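Local coordinates for protein kcn28 (PDB 6J31) that is of unassigned function but has the two-domain GT-B fold of the erythromycin biosynthesis protein CIII-like family and holds a bound peptide, at residues Q74-D79 / D151-A156; L109-R114 / D162-D167; P143-L148 / A156-F161. All coordinates share one frame; numbering follows the deposited sequence.

From the N terminus, the first segment met is Q74-D79, at the start of helix 74-96. Interaction 1 closes the loop from there to D151-A156, at the start of helix 152-167. Interaction 2 opens inside that loop, just after strand 103-107, and closes at D162-D167, so the two cross. Interaction 3 joins P143-L148 to A156-F161. It nests within interaction 2, crosses interaction 1 and shares Ala156 with it. Together they tie helix 152-167 to helix 74-96, to the start of helix 112-120 and the residue before it, and to helix 142-150. The centres of interactions 1 and 3 are about 7 Å apart; that of interaction 2 is about 17 Å from the first and 16 Å from the other.

Interaction 1 (Q74-D79 / D151-A156); sequences QIAQMD and DPRGAA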
ATOM      1  N   GLN A  74       4.732 -18.309   9.528  1.00 76.72           N
ATOM      2  CA  GLN A  74       5.554 -17.105   9.454  1.00 73.36           C
ATOM      3  C   GLN A  74       6.917 -17.400   8.837  1.00 67.92           C
ATOM      4  O   GLN A  74       7.388 -16.658   7.969  1.00 66.17           O
ATOM      5  CB  GLN A  74       5.717 -16.497  10.847  1.00 76.64           C
ATOM      6  CG  GLN A  74       6.811 -15.445  10.934  1.00 79.11           C
ATOM      7  CD  GLN A  74       6.837 -14.733  12.273  1.00 81.01           C
ATOM      8  OE1 GLN A  74       6.901 -15.369  13.326  1.00 82.09           O
ATOM      9  NE2 GLN A  74       6.806 -13.404  12.238  1.00 81.35           N
ATOM     10  N   ILE A  75       7.588 -18.457   9.294  1.00 64.79           N
ATOM     11  CA  ILE A  75       8.870 -18.807   8.690  1.00 62.10           C
ATOM     12  C   ILE A  75       8.667 -19.236   7.241  1.00 59.63           C
ATOM     13  O   ILE A  75       9.478 -18.916   6.363  1.00 58.54           O
ATOM     14  CB  ILE A  75       9.595 -19.888   9.515  1.00 63.58           C
ATOM     15  CG1 ILE A  75       9.873 -19.404  10.946  1.00 63.75           C
ATOM     16  CG2 ILE A  75      10.896 -20.305   8.834  1.00 63.88           C
ATOM     17  CD1 ILE A  75       8.729 -19.617  11.926  1.00 66.20           C
ATOM     18  N   ALA A  76       7.570 -19.946   6.964  1.00 59.10           N
ATOM     19  CA  ALA A  76       7.267 -20.352   5.595  1.00 60.76           C
ATOM     20  C   ALA A  76       7.014 -19.149   4.694  1.00 63.35           C
ATOM     21  O   ALA A  76       7.397 -19.153   3.519  1.00 62.02           O
ATOM     22  CB  ALA A  76       6.062 -21.293   5.578  1.00 59.99           C
ATOM     23  N   GLN A  77       6.353 -18.116   5.222  1.00 68.59           N
ATOM     24  CA  GLN A  77       6.124 -16.904   4.442  1.00 73.19           C
ATOM     25  C   GLN A  77       7.442 -16.217   4.091  1.00 68.35           C
ATOM     26  O   GLN A  77       7.604 -15.703   2.978  1.00 71.49           O
ATOM     27  CB  GLN A  77       5.167 -15.978   5.202  1.00 82.54           C
ATOM     28  CG  GLN A  77       5.799 -14.961   6.149  1.00 93.34           C
ATOM     29  CD  GLN A  77       5.237 -13.568   5.978  1.00100.07           C
ATOM     30  OE1 GLN A  77       4.034 -13.410   5.735  1.00107.75           O
ATOM     31  NE2 GLN A  77       6.092 -12.544   6.128  1.00 95.25           N
ATOM     32  N   MET A  78       8.402 -16.208   5.021  1.00 63.11           N
ATOM     33  CA  MET A  78       9.725 -15.673   4.713  1.00 58.54           C
ATOM     34  C   MET A  78      10.436 -16.513   3.661  1.00 54.73           C
ATOM     35  O   MET A  78      11.198 -15.982   2.844  1.00 53.93           O
ATOM     36  CB  MET A  78      10.574 -15.572   5.977  1.00 56.88           C
ATOM     37  CG  MET A  78       9.983 -14.678   7.040  1.00 55.57           C
ATOM     38  SD  MET A  78      11.059 -14.557   8.473  1.00 54.25           S
ATOM     39  CE  MET A  78      10.208 -15.653   9.589  1.00 54.14           C
ATOM     40  N   ASP A  79      10.231 -17.831   3.689  1.00 51.05           N
ATOM     41  CA  ASP A  79      10.865 -18.691   2.699  1.00 47.88           C
ATOM     42  C   ASP A  79      10.299 -18.441   1.308  1.00 44.11           C
ATOM     43  O   ASP A  79      11.024 -18.536   0.311  1.00 42.19           O
ATOM     44  CB  ASP A  79      10.712 -20.154   3.107  1.00 48.35           C
ATOM     45  CG  ASP A  79      11.655 -20.544   4.227  1.00 48.05           C
ATOM     46  OD1 ASP A  79      12.741 -19.932   4.327  1.00 46.99           O
ATOM     47  OD2 ASP A  79      11.312 -21.459   5.007  1.00 48.68           O
ATOM     48  N   ASP A 151      14.807 -21.017  16.345  1.00 78.06           N
ATOM     49  CA  ASP A 151      14.149 -22.089  15.612  1.00 78.11           C
ATOM     50  C   ASP A 151      15.077 -22.579  14.507  1.00 73.26           C
ATOM     51  O   ASP A 151      15.633 -21.758  13.765  1.00 72.31           O
ATOM     52  CB  ASP A 151      12.827 -21.586  15.028  1.00 81.75           C
ATOM     53  CG  ASP A 151      11.910 -22.711  14.562  1.00 84.20           C
ATOM     54  OD1 ASP A 151      12.399 -23.708  13.992  1.00 85.53           O
ATOM     55  OD2 ASP A 151      10.682 -22.593  14.769  1.00 84.82           O
ATOM     56  N   PRO A 152      15.279 -23.891  14.366  1.00 68.83           N
ATOM     57  CA  PRO A 152      16.109 -24.385  13.257  1.00 64.69           C
ATOM     58  C   PRO A 152      15.606 -23.942  11.896  1.00 59.80           C
ATOM     59  O   PRO A 152      16.416 -23.686  10.998  1.00 57.80           O
ATOM     60  CB  PRO A 152      16.043 -25.908  13.427  1.00 65.20           C
ATOM     61  CG  PRO A 152      15.810 -26.096  14.892  1.00 66.68           C
ATOM     62  CD  PRO A 152      14.906 -24.969  15.299  1.00 67.69           C
ATOM     63  N   ARG A 153      14.287 -23.837  11.721  1.00 57.69           N
ATOM     64  CA  ARG A 153      13.747 -23.322  10.470  1.00 57.17           C
ATOM     65  C   ARG A 153      14.145 -21.867  10.258  1.00 55.99           C
ATOM     66  O   ARG A 153      14.508 -21.469   9.143  1.00 55.00           O
ATOM     67  CB  ARG A 153      12.225 -23.451  10.467  1.00 57.92           C
ATOM     68  CG  ARG A 153      11.704 -24.861  10.628  1.00 59.57           C
ATOM     69  CD  ARG A 153      10.205 -24.826  10.841  1.00 60.44           C
ATOM     70  NE  ARG A 153       9.511 -24.416   9.624  1.00 61.77           N
ATOM     71  CZ  ARG A 153       8.442 -23.626   9.604  1.00 63.39           C
ATOM     72  NH1 ARG A 153       7.942 -23.161  10.741  1.00 65.00           N
ATOM     73  NH2 ARG A 153       7.872 -23.305   8.450  1.00 64.46           N
ATOM     74  N   GLY A 154      14.063 -21.052  11.312  1.00 55.07           N
ATOM     75  CA  GLY A 154      14.473 -19.661  11.192  1.00 54.28           C
ATOM     76  C   GLY A 154      15.963 -19.509  10.940  1.00 53.10           C
ATOM     77  O   GLY A 154      16.381 -18.738  10.070  1.00 52.08           O
ATOM     78  N   ALA A 155      16.782 -20.247  11.693  1.00 52.61           N
ATOM     79  CA  ALA A 155      18.228 -20.178  11.503  1.00 52.16           C
ATOM     80  C   ALA A 155      18.629 -20.659  10.114  1.00 51.14           C
ATOM     81  O   ALA A 155      19.570 -20.127   9.514  1.00 53.76           O
ATOM     82  CB  ALA A 155      18.942 -20.989  12.583  1.00 53.87           C
ATOM     83  N   ALA A 156      17.944 -21.682   9.594  1.00 49.19           N
ATOM     84  CA  ALA A 156      18.216 -22.129   8.232  1.00 47.31           C
ATOM     85  C   ALA A 156      17.850 -21.051   7.220  1.00 45.28           C
ATOM     86  O   ALA A 156      18.554 -20.859   6.221  1.00 43.57           O
ATOM     87  CB  ALA A 156      17.456 -23.420   7.935  1.00 47.09           C
TER
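Ile75 packs against Arg153 where two helices of the N-terminal GT-B domain, 74-96 and 152-167, run side by side near their N-terminal ends. The axes of the two short helical segments come within 10.0 Å and are nearly parallel, at 18°. Ile75 does most of the touching from its helix. Its CG2, anti to the backbone N, reaches Arg153 CB at 3.8 Å. Its CB sits over one face of the Arg153 guanidinium, 3.7 Å above the plane and toward the rim. Gly154 has no side chain, and its N lies 4.1 Å from Ile75 CG2.

Next, Ala76 N approaches Arg153 NH2 to 3.7 Å, oblique to the guanidinium, and Ala76 CB is 3.9 Å from the same nitrogen. The arginine bends at chi3 (69°), which lays its end along the start of the first helix, and NH1 forms a salt bridge with Asp73. Ile75 and Met78 both pack on Leu148 of helix 142-150. Asp79 OD2 stays 5.2 Å from Arg153 NH2, near but not touching, while its OD1 bonds to His157 ND1. Asp151 is the N-cap of the second helix: its OD1 accepts from Arg153 N at 3.0 Å, met from 36° out of the carboxylate plane.

Interaction 2 (L109-R114 / D162-D167); sequences LAYPAR and DAWLED
Trp164 points the six-membered end of its indole at Tyr111 and Pro112. The meeting of the two aromatic side chains is oblique. Trp164 CZ3 lies in the plane of the Tyr111 ring, at its edge, 4.0 Å from Tyr111 CE1. The tyrosine therefore offers its rim, not a face, to the tryptophan. One of its faces is occupied from within its own segment: Pro112 CD sits 3.4 Å above the ring plane, offset toward the rim. Pro112 also meets the indole directly, with CG 4.0 Å from Trp164 CH2, and these two side chains cross at about a right angle. With CG anti to the backbone N (chi1 175°), the indole extends from helix 152-167 to Tyr111 and Pro112.

The segment follows strand 103-107 of the parallel sheet and leads into helix 112-120, a beta-alpha unit of the Rossmann-like N-terminal domain. Leu109, at its start, belongs to the pocket of (2E,2'E)-3,3'-(1,2-phenylene)di(prop-2-enoic acid) (BG9) and touches the ligand, and its N bonds to Asp107 OD2. The Tyr111 side chain lies about 9 Å from BG9 and packs on a modified side chain of the bound peptide.

Ala85 of helix 74-96 touches Tyr111, Pro112 and Trp164 alike, and Val86 adds to the cover of the indole. All three touching residues are buried. The Tyr111 ring also packs on Leu178 and Val179.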
ATOM      1  N   LEU A 109       9.469  -4.920  -2.295  1.00 31.02           N
ATOM      2  CA  LEU A 109       9.618  -6.359  -2.473  1.00 30.97           C
ATOM      3  C   LEU A 109      10.430  -6.719  -3.708  1.00 29.98           C
ATOM      4  O   LEU A 109      10.673  -7.905  -3.948  1.00 31.28           O
ATOM      5  CB  LEU A 109       8.236  -7.026  -2.546  1.00 29.95           C
ATOM      6  CG  LEU A 109       7.342  -6.910  -1.303  1.00 31.35           C
ATOM      7  CD1 LEU A 109       6.045  -7.677  -1.479  1.00 31.63           C
ATOM      8  CD2 LEU A 109       8.066  -7.404  -0.073  1.00 31.48           C
ATOM      9  N   ALA A 110      10.890  -5.729  -4.471  1.00 28.11           N
ATOM     10  CA  ALA A 110      11.701  -5.957  -5.659  1.00 25.61           C
ATOM     11  C   ALA A 110      13.162  -5.591  -5.419  1.00 26.92           C
ATOM     12  O   ALA A 110      13.879  -5.199  -6.345  1.00 26.72           O
ATOM     13  CB  ALA A 110      11.138  -5.178  -6.846  1.00 25.21           C
ATOM     14  N   TYR A 111      13.621  -5.755  -4.182  1.00 27.42           N
ATOM     15  CA  TYR A 111      14.989  -5.448  -3.784  1.00 29.38           C
ATOM     16  C   TYR A 111      16.062  -6.252  -4.525  1.00 29.05           C
ATOM     17  O   TYR A 111      17.218  -5.816  -4.527  1.00 29.98           O
ATOM     18  CB  TYR A 111      15.154  -5.634  -2.269  1.00 31.03           C
ATOM     19  CG  TYR A 111      14.766  -7.004  -1.776  1.00 32.25           C
ATOM     20  CD1 TYR A 111      15.702  -8.031  -1.703  1.00 32.03           C
ATOM     21  CD2 TYR A 111      13.459  -7.277  -1.396  1.00 31.71           C
ATOM     22  CE1 TYR A 111      15.342  -9.297  -1.256  1.00 31.79           C
ATOM     23  CE2 TYR A 111      13.091  -8.532  -0.953  1.00 32.44           C
ATOM     24  CZ  TYR A 111      14.032  -9.537  -0.886  1.00 31.91           C
ATOM     25  OH  TYR A 111      13.646 -10.781  -0.448  1.00 32.94           O
ATOM     26  N   PRO A 112      15.779  -7.408  -5.151  1.00 28.33           N
ATOM     27  CA  PRO A 112      16.812  -7.998  -6.022  1.00 27.56           C
ATOM     28  C   PRO A 112      17.276  -7.053  -7.115  1.00 27.66           C
ATOM     29  O   PRO A 112      18.415  -7.180  -7.582  1.00 29.18           O
ATOM     30  CB  PRO A 112      16.123  -9.241  -6.601  1.00 26.80           C
ATOM     31  CG  PRO A 112      15.219  -9.666  -5.523  1.00 27.22           C
ATOM     32  CD  PRO A 112      14.677  -8.375  -4.946  1.00 27.82           C
ATOM     33  N   ALA A 113      16.444  -6.090  -7.516  1.00 26.74           N
ATOM     34  CA  ALA A 113      16.895  -5.084  -8.467  1.00 29.31           C
ATOM     35  C   ALA A 113      18.040  -4.256  -7.900  1.00 28.71           C
ATOM     36  O   ALA A 113      18.935  -3.848  -8.648  1.00 29.03           O
ATOM     37  CB  ALA A 113      15.729  -4.182  -8.874  1.00 29.97           C
ATOM     38  N   ARG A 114      18.041  -4.002  -6.587  1.00 28.28           N
ATOM     39  CA  ARG A 114      19.165  -3.285  -5.992  1.00 29.77           C
ATOM     40  C   ARG A 114      20.443  -4.114  -6.052  1.00 31.61           C
ATOM     41  O   ARG A 114      21.520  -3.578  -6.340  1.00 32.63           O
ATOM     42  CB  ARG A 114      18.858  -2.908  -4.546  1.00 29.43           C
ATOM     43  CG  ARG A 114      20.019  -2.234  -3.843  1.00 31.47           C
ATOM     44  CD  ARG A 114      19.736  -2.024  -2.365  1.00 33.93           C
ATOM     45  NE  ARG A 114      20.815  -1.288  -1.714  1.00 36.28           N
ATOM     46  CZ  ARG A 114      20.901  -1.070  -0.406  1.00 37.37           C
ATOM     47  NH1 ARG A 114      19.981  -1.546   0.422  1.00 38.43           N
ATOM     48  NH2 ARG A 114      21.920  -0.375   0.076  1.00 38.50           N
ATOM     49  N   ASP A 162      21.789 -15.159   3.719  1.00 43.47           N
ATOM     50  CA  ASP A 162      23.169 -14.686   3.665  1.00 45.42           C
ATOM     51  C   ASP A 162      23.932 -15.338   2.523  1.00 44.62           C
ATOM     52  O   ASP A 162      24.772 -14.698   1.883  1.00 45.91           O
ATOM     53  CB  ASP A 162      23.886 -14.943   4.990  1.00 48.79           C
ATOM     54  CG  ASP A 162      23.380 -14.055   6.102  1.00 50.91           C
ATOM     55  OD1 ASP A 162      22.699 -13.055   5.793  1.00 50.44           O
ATOM     56  OD2 ASP A 162      23.688 -14.336   7.278  1.00 52.36           O
ATOM     57  N   ALA A 163      23.668 -16.619   2.268  1.00 42.82           N
ATOM     58  CA  ALA A 163      24.329 -17.299   1.163  1.00 40.38           C
ATOM     59  C   ALA A 163      23.922 -16.704  -0.178  1.00 38.08           C
ATOM     60  O   ALA A 163      24.749 -16.594  -1.093  1.00 37.00           O
ATOM     61  CB  ALA A 163      24.010 -18.786   1.202  1.00 39.23           C
ATOM     62  N   TRP A 164      22.647 -16.333  -0.324  1.00 36.87           N
ATOM     63  CA  TRP A 164      22.207 -15.707  -1.567  1.00 36.04           C
ATOM     64  C   TRP A 164      22.911 -14.373  -1.792  1.00 38.21           C
ATOM     65  O   TRP A 164      23.311 -14.061  -2.918  1.00 37.28           O
ATOM     66  CB  TRP A 164      20.690 -15.532  -1.565  1.00 33.02           C
ATOM     67  CG  TRP A 164      20.192 -14.789  -2.761  1.00 31.24           C
ATOM     68  CD1 TRP A 164      20.235 -15.205  -4.056  1.00 30.30           C
ATOM     69  CD2 TRP A 164      19.562 -13.503  -2.772  1.00 30.19           C
ATOM     70  NE1 TRP A 164      19.679 -14.257  -4.875  1.00 30.16           N
ATOM     71  CE2 TRP A 164      19.256 -13.201  -4.111  1.00 29.75           C
ATOM     72  CE3 TRP A 164      19.221 -12.582  -1.779  1.00 30.13           C
ATOM     73  CZ2 TRP A 164      18.636 -12.012  -4.485  1.00 29.68           C
ATOM     74  CZ3 TRP A 164      18.610 -11.401  -2.149  1.00 30.36           C
ATOM     75  CH2 TRP A 164      18.319 -11.126  -3.491  1.00 30.01           C
ATOM     76  N   LEU A 165      23.096 -13.582  -0.729  1.00 40.82           N
ATOM     77  CA  LEU A 165      23.839 -12.330  -0.863  1.00 43.38           C
ATOM     78  C   LEU A 165      25.273 -12.595  -1.301  1.00 45.08           C
ATOM     79  O   LEU A 165      25.788 -11.938  -2.213  1.00 43.11           O
ATOM     80  CB  LEU A 165      23.831 -11.540   0.450  1.00 44.13           C
ATOM     81  CG  LEU A 165      22.664 -10.655   0.912  1.00 43.74           C
ATOM     82  CD1 LEU A 165      21.350 -11.057   0.304  1.00 42.94           C
ATOM     83  CD2 LEU A 165      22.565 -10.657   2.432  1.00 43.84           C
ATOM     84  N   GLU A 166      25.938 -13.554  -0.651  1.00 49.80           N
ATOM     85  CA  GLU A 166      27.316 -13.871  -1.012  1.00 55.55           C
ATOM     86  C   GLU A 166      27.403 -14.433  -2.424  1.00 53.07           C
ATOM     87  O   GLU A 166      28.287 -14.048  -3.197  1.00 51.15           O
ATOM     88  CB  GLU A 166      27.910 -14.832   0.015  1.00 63.85           C
ATOM     89  CG  GLU A 166      27.995 -14.202   1.401  1.00 72.23           C
ATOM     90  CD  GLU A 166      28.650 -15.094   2.432  1.00 81.93           C
ATOM     91  OE1 GLU A 166      28.848 -16.295   2.147  1.00 84.50           O
ATOM     92  OE2 GLU A 166      28.956 -14.592   3.536  1.00 84.55           O
ATOM     93  N   ASP A 167      26.492 -15.340  -2.783  1.00 53.05           N
ATOM     94  CA  ASP A 167      26.502 -15.889  -4.134  1.00 53.46           C
ATOM     95  C   ASP A 167      26.189 -14.830  -5.183  1.00 47.64           C
ATOM     96  O   ASP A 167      26.637 -14.950  -6.329  1.00 47.21           O
ATOM     97  CB  ASP A 167      25.510 -17.044  -4.246  1.00 60.51           C
ATOM     98  CG  ASP A 167      25.795 -17.935  -5.434  1.00 66.80           C
ATOM     99  OD1 ASP A 167      26.951 -18.379  -5.583  1.00 69.22           O
ATOM    100  OD2 ASP A 167      24.864 -18.177  -6.231  1.00 71.86           O
TER

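Interaction 3 (P143-L148 / A156-F161); sequences PVVEQL and AHYRRF
Tyr158 reaches from helix 152-167 to Val145 and Leu148 of helix 142-150. Both helices belong to the N-terminal GT-B domain, and the contact is local packing between two consecutive helices joined at Asp151.

The packing is made by the far end of the tyrosine. Its OH lies 3.9 Å from Val145 CG1. The other branch of the valine, CG2, is also near, 4.1 Å from Tyr158 OH. Both methyls therefore face the hydroxyl. Leu148 CD1 approaches the same oxygen, Tyr158 OH, at 4.2 Å. Each of the two aliphatic side chains crosses the tyrosine at about a right angle. Val145 CG1 is also 4.3 Å from Tyr158 CZ, oblique to the ring. The ring is sent across with CG anti to the carbonyl carbon (chi1 -78°). Val145 further packs on an apolar side chain of the bound peptide, and Leu148 on Gln74 of helix 74-96.

Polar bonding takes the hydroxyl elsewhere. Tyr158 OH is hydrogen-bonded to the backbone of the bound peptide, so the oxygen is satisfied although three methyls approach it from helix 142-150. The tyrosine thus links this pair of helices to the peptide, with its side chain about 8 Å from BG9. On the second helix Arg160 NH2 forms a salt bridge with Asp83 of helix 74-96.

Aromatic and cation contacts hold the ring itself. Lys149 makes a cation-pi interaction with Tyr158. His157 CD2 lies over the centre of one Tyr158 face, 4.0 Å above its plane. Further along, His157 NE2 sits in plane at the edge of the Phe161 ring.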
ATOM      1  N   PRO A 143      14.328  -8.639  19.546  1.00 60.64           N
ATOM      2  CA  PRO A 143      13.966  -9.888  20.239  1.00 61.30           C
ATOM      3  C   PRO A 143      13.204 -10.864  19.362  1.00 62.21           C
ATOM      4  O   PRO A 143      13.420 -12.079  19.457  1.00 63.14           O
ATOM      5  CB  PRO A 143      13.115  -9.395  21.417  1.00 61.50           C
ATOM      6  CG  PRO A 143      13.607  -8.029  21.674  1.00 61.32           C
ATOM      7  CD  PRO A 143      13.888  -7.461  20.316  1.00 61.09           C
ATOM      8  N   VAL A 144      12.294 -10.363  18.523  1.00 62.13           N
ATOM      9  CA  VAL A 144      11.551 -11.235  17.620  1.00 61.79           C
ATOM     10  C   VAL A 144      12.494 -11.925  16.640  1.00 59.92           C
ATOM     11  O   VAL A 144      12.354 -13.121  16.358  1.00 59.79           O
ATOM     12  CB  VAL A 144      10.464 -10.423  16.888  1.00 63.41           C
ATOM     13  CG1 VAL A 144       9.802 -11.256  15.792  1.00 64.08           C
ATOM     14  CG2 VAL A 144       9.436  -9.892  17.879  1.00 63.70           C
ATOM     15  N   VAL A 145      13.478 -11.188  16.121  1.00 58.19           N
ATOM     16  CA  VAL A 145      14.417 -11.763  15.161  1.00 55.81           C
ATOM     17  C   VAL A 145      15.296 -12.819  15.824  1.00 59.56           C
ATOM     18  O   VAL A 145      15.506 -13.905  15.272  1.00 58.72           O
ATOM     19  CB  VAL A 145      15.248 -10.651  14.500  1.00 50.78           C
ATOM     20  CG1 VAL A 145      16.436 -11.238  13.763  1.00 49.73           C
ATOM     21  CG2 VAL A 145      14.379  -9.859  13.547  1.00 49.37           C
ATOM     22  N   GLU A 146      15.823 -12.520  17.014  1.00 64.53           N
ATOM     23  CA  GLU A 146      16.661 -13.493  17.709  1.00 69.89           C
ATOM     24  C   GLU A 146      15.893 -14.760  18.051  1.00 71.69           C
ATOM     25  O   GLU A 146      16.430 -15.868  17.936  1.00 71.13           O
ATOM     26  CB  GLU A 146      17.245 -12.872  18.977  1.00 73.73           C
ATOM     27  CG  GLU A 146      18.679 -12.409  18.852  1.00 76.99           C
ATOM     28  CD  GLU A 146      19.573 -13.495  18.278  1.00 79.63           C
ATOM     29  OE1 GLU A 146      19.453 -14.654  18.739  1.00 80.84           O
ATOM     30  OE2 GLU A 146      20.405 -13.199  17.395  1.00 80.26           O
ATOM     31  N   GLN A 147      14.638 -14.620  18.475  1.00 74.22           N
ATOM     32  CA  GLN A 147      13.852 -15.801  18.799  1.00 77.62           C
ATOM     33  C   GLN A 147      13.602 -16.639  17.551  1.00 74.71           C
ATOM     34  O   GLN A 147      13.584 -17.874  17.615  1.00 75.45           O
ATOM     35  CB  GLN A 147      12.544 -15.391  19.473  1.00 83.71           C
ATOM     36  CG  GLN A 147      12.195 -16.259  20.676  1.00 89.74           C
ATOM     37  CD  GLN A 147      13.281 -16.229  21.755  1.00 94.45           C
ATOM     38  OE1 GLN A 147      14.098 -15.306  21.815  1.00 95.79           O
ATOM     39  NE2 GLN A 147      13.291 -17.247  22.608  1.00 96.49           N
ATOM     40  N   LEU A 148      13.412 -15.978  16.407  1.00 70.84           N
ATOM     41  CA  LEU A 148      13.270 -16.689  15.142  1.00 68.02           C
ATOM     42  C   LEU A 148      14.526 -17.491  14.821  1.00 68.05           C
ATOM     43  O   LEU A 148      14.445 -18.612  14.305  1.00 68.11           O
ATOM     44  CB  LEU A 148      12.986 -15.683  14.027  1.00 66.46           C
ATOM     45  CG  LEU A 148      11.551 -15.234  13.751  1.00 64.87           C
ATOM     46  CD1 LEU A 148      11.528 -14.249  12.594  1.00 64.20           C
ATOM     47  CD2 LEU A 148      10.679 -16.436  13.436  1.00 63.50           C
ATOM     48  N   ALA A 156      17.944 -21.682   9.594  1.00 49.19           N
ATOM     49  CA  ALA A 156      18.216 -22.129   8.232  1.00 47.31           C
ATOM     50  C   ALA A 156      17.850 -21.051   7.220  1.00 45.28           C
ATOM     51  O   ALA A 156      18.554 -20.859   6.221  1.00 43.57           O
ATOM     52  CB  ALA A 156      17.456 -23.420   7.935  1.00 47.09           C
ATOM     53  N   HIS A 157      16.749 -20.338   7.466  1.00 44.45           N
ATOM     54  CA  HIS A 157      16.311 -19.292   6.548  1.00 41.95           C
ATOM     55  C   HIS A 157      17.341 -18.173   6.452  1.00 41.21           C
ATOM     56  O   HIS A 157      17.726 -17.760   5.353  1.00 39.30           O
ATOM     57  CB  HIS A 157      14.957 -18.742   6.992  1.00 41.72           C
ATOM     58  CG  HIS A 157      14.607 -17.434   6.358  1.00 41.44           C
ATOM     59  ND1 HIS A 157      13.917 -17.341   5.168  1.00 41.23           N
ATOM     60  CD2 HIS A 157      14.862 -16.162   6.747  1.00 40.35           C
ATOM     61  CE1 HIS A 157      13.763 -16.067   4.851  1.00 40.44           C
ATOM     62  NE2 HIS A 157      14.328 -15.332   5.792  1.00 39.80           N
ATOM     63  N   TYR A 158      17.789 -17.659   7.600  1.00 43.07           N
ATOM     64  CA  TYR A 158      18.757 -16.567   7.588  1.00 45.30           C
ATOM     65  C   TYR A 158      20.093 -17.000   6.999  1.00 44.58           C
ATOM     66  O   TYR A 158      20.816 -16.176   6.426  1.00 44.09           O
ATOM     67  CB  TYR A 158      18.935 -16.014   9.000  1.00 47.13           C
ATOM     68  CG  TYR A 158      17.805 -15.099   9.407  1.00 48.03           C
ATOM     69  CD1 TYR A 158      17.768 -13.782   8.975  1.00 48.05           C
ATOM     70  CD2 TYR A 158      16.765 -15.558  10.204  1.00 47.97           C
ATOM     71  CE1 TYR A 158      16.735 -12.943   9.332  1.00 47.68           C
ATOM     72  CE2 TYR A 158      15.725 -14.725  10.569  1.00 47.85           C
ATOM     73  CZ  TYR A 158      15.718 -13.416  10.129  1.00 48.38           C
ATOM     74  OH  TYR A 158      14.693 -12.570  10.481  1.00 49.49           O
ATOM     75  N   ARG A 159      20.451 -18.275   7.139  1.00 46.57           N
ATOM     76  CA  ARG A 159      21.666 -18.764   6.499  1.00 49.12           C
ATOM     77  C   ARG A 159      21.522 -18.780   4.981  1.00 45.21           C
ATOM     78  O   ARG A 159      22.462 -18.429   4.260  1.00 43.86           O
ATOM     79  CB  ARG A 159      22.012 -20.150   7.028  1.00 55.02           C
ATOM     80  CG  ARG A 159      22.693 -20.125   8.369  1.00 60.95           C
ATOM     81  CD  ARG A 159      22.990 -21.526   8.849  1.00 66.64           C
ATOM     82  NE  ARG A 159      23.758 -21.505  10.084  1.00 72.72           N
ATOM     83  CZ  ARG A 159      25.067 -21.282  10.131  1.00 78.15           C
ATOM     84  NH1 ARG A 159      25.744 -21.064   9.009  1.00 80.30           N
ATOM     85  NH2 ARG A 159      25.702 -21.265  11.295  1.00 81.13           N
ATOM     86  N   ARG A 160      20.362 -19.208   4.477  1.00 41.51           N
ATOM     87  CA  ARG A 160      20.146 -19.214   3.036  1.00 39.60           C
ATOM     88  C   ARG A 160      20.136 -17.795   2.487  1.00 38.10           C
ATOM     89  O   ARG A 160      20.643 -17.539   1.387  1.00 37.32           O
ATOM     90  CB  ARG A 160      18.840 -19.933   2.706  1.00 41.11           C
ATOM     91  CG  ARG A 160      18.590 -20.127   1.228  1.00 43.15           C
ATOM     92  CD  ARG A 160      17.498 -21.149   0.990  1.00 45.80           C
ATOM     93  NE  ARG A 160      16.167 -20.613   1.258  1.00 48.61           N
ATOM     94  CZ  ARG A 160      15.232 -20.440   0.330  1.00 51.31           C
ATOM     95  NH1 ARG A 160      15.494 -20.730  -0.938  1.00 53.07           N
ATOM     96  NH2 ARG A 160      14.042 -19.956   0.664  1.00 53.24           N
ATOM     97  N   PHE A 161      19.554 -16.861   3.240  1.00 37.73           N
ATOM     98  CA  PHE A 161      19.533 -15.464   2.825  1.00 38.18           C
ATOM     99  C   PHE A 161      20.952 -14.914   2.705  1.00 41.04           C
ATOM    100  O   PHE A 161      21.306 -14.292   1.697  1.00 41.64           O
ATOM    101  CB  PHE A 161      18.693 -14.664   3.826  1.00 37.05           C
ATOM    102  CG  PHE A 161      18.044 -13.438   3.249  1.00 37.20           C
ATOM    103  CD1 PHE A 161      18.684 -12.673   2.291  1.00 36.72           C
ATOM    104  CD2 PHE A 161      16.768 -13.070   3.653  1.00 37.31           C
ATOM    105  CE1 PHE A 161      18.079 -11.553   1.759  1.00 37.18           C
ATOM    106  CE2 PHE A 161      16.153 -11.950   3.123  1.00 37.28           C
ATOM    107  CZ  PHE A 161      16.810 -11.189   2.173  1.00 36.99           C
TER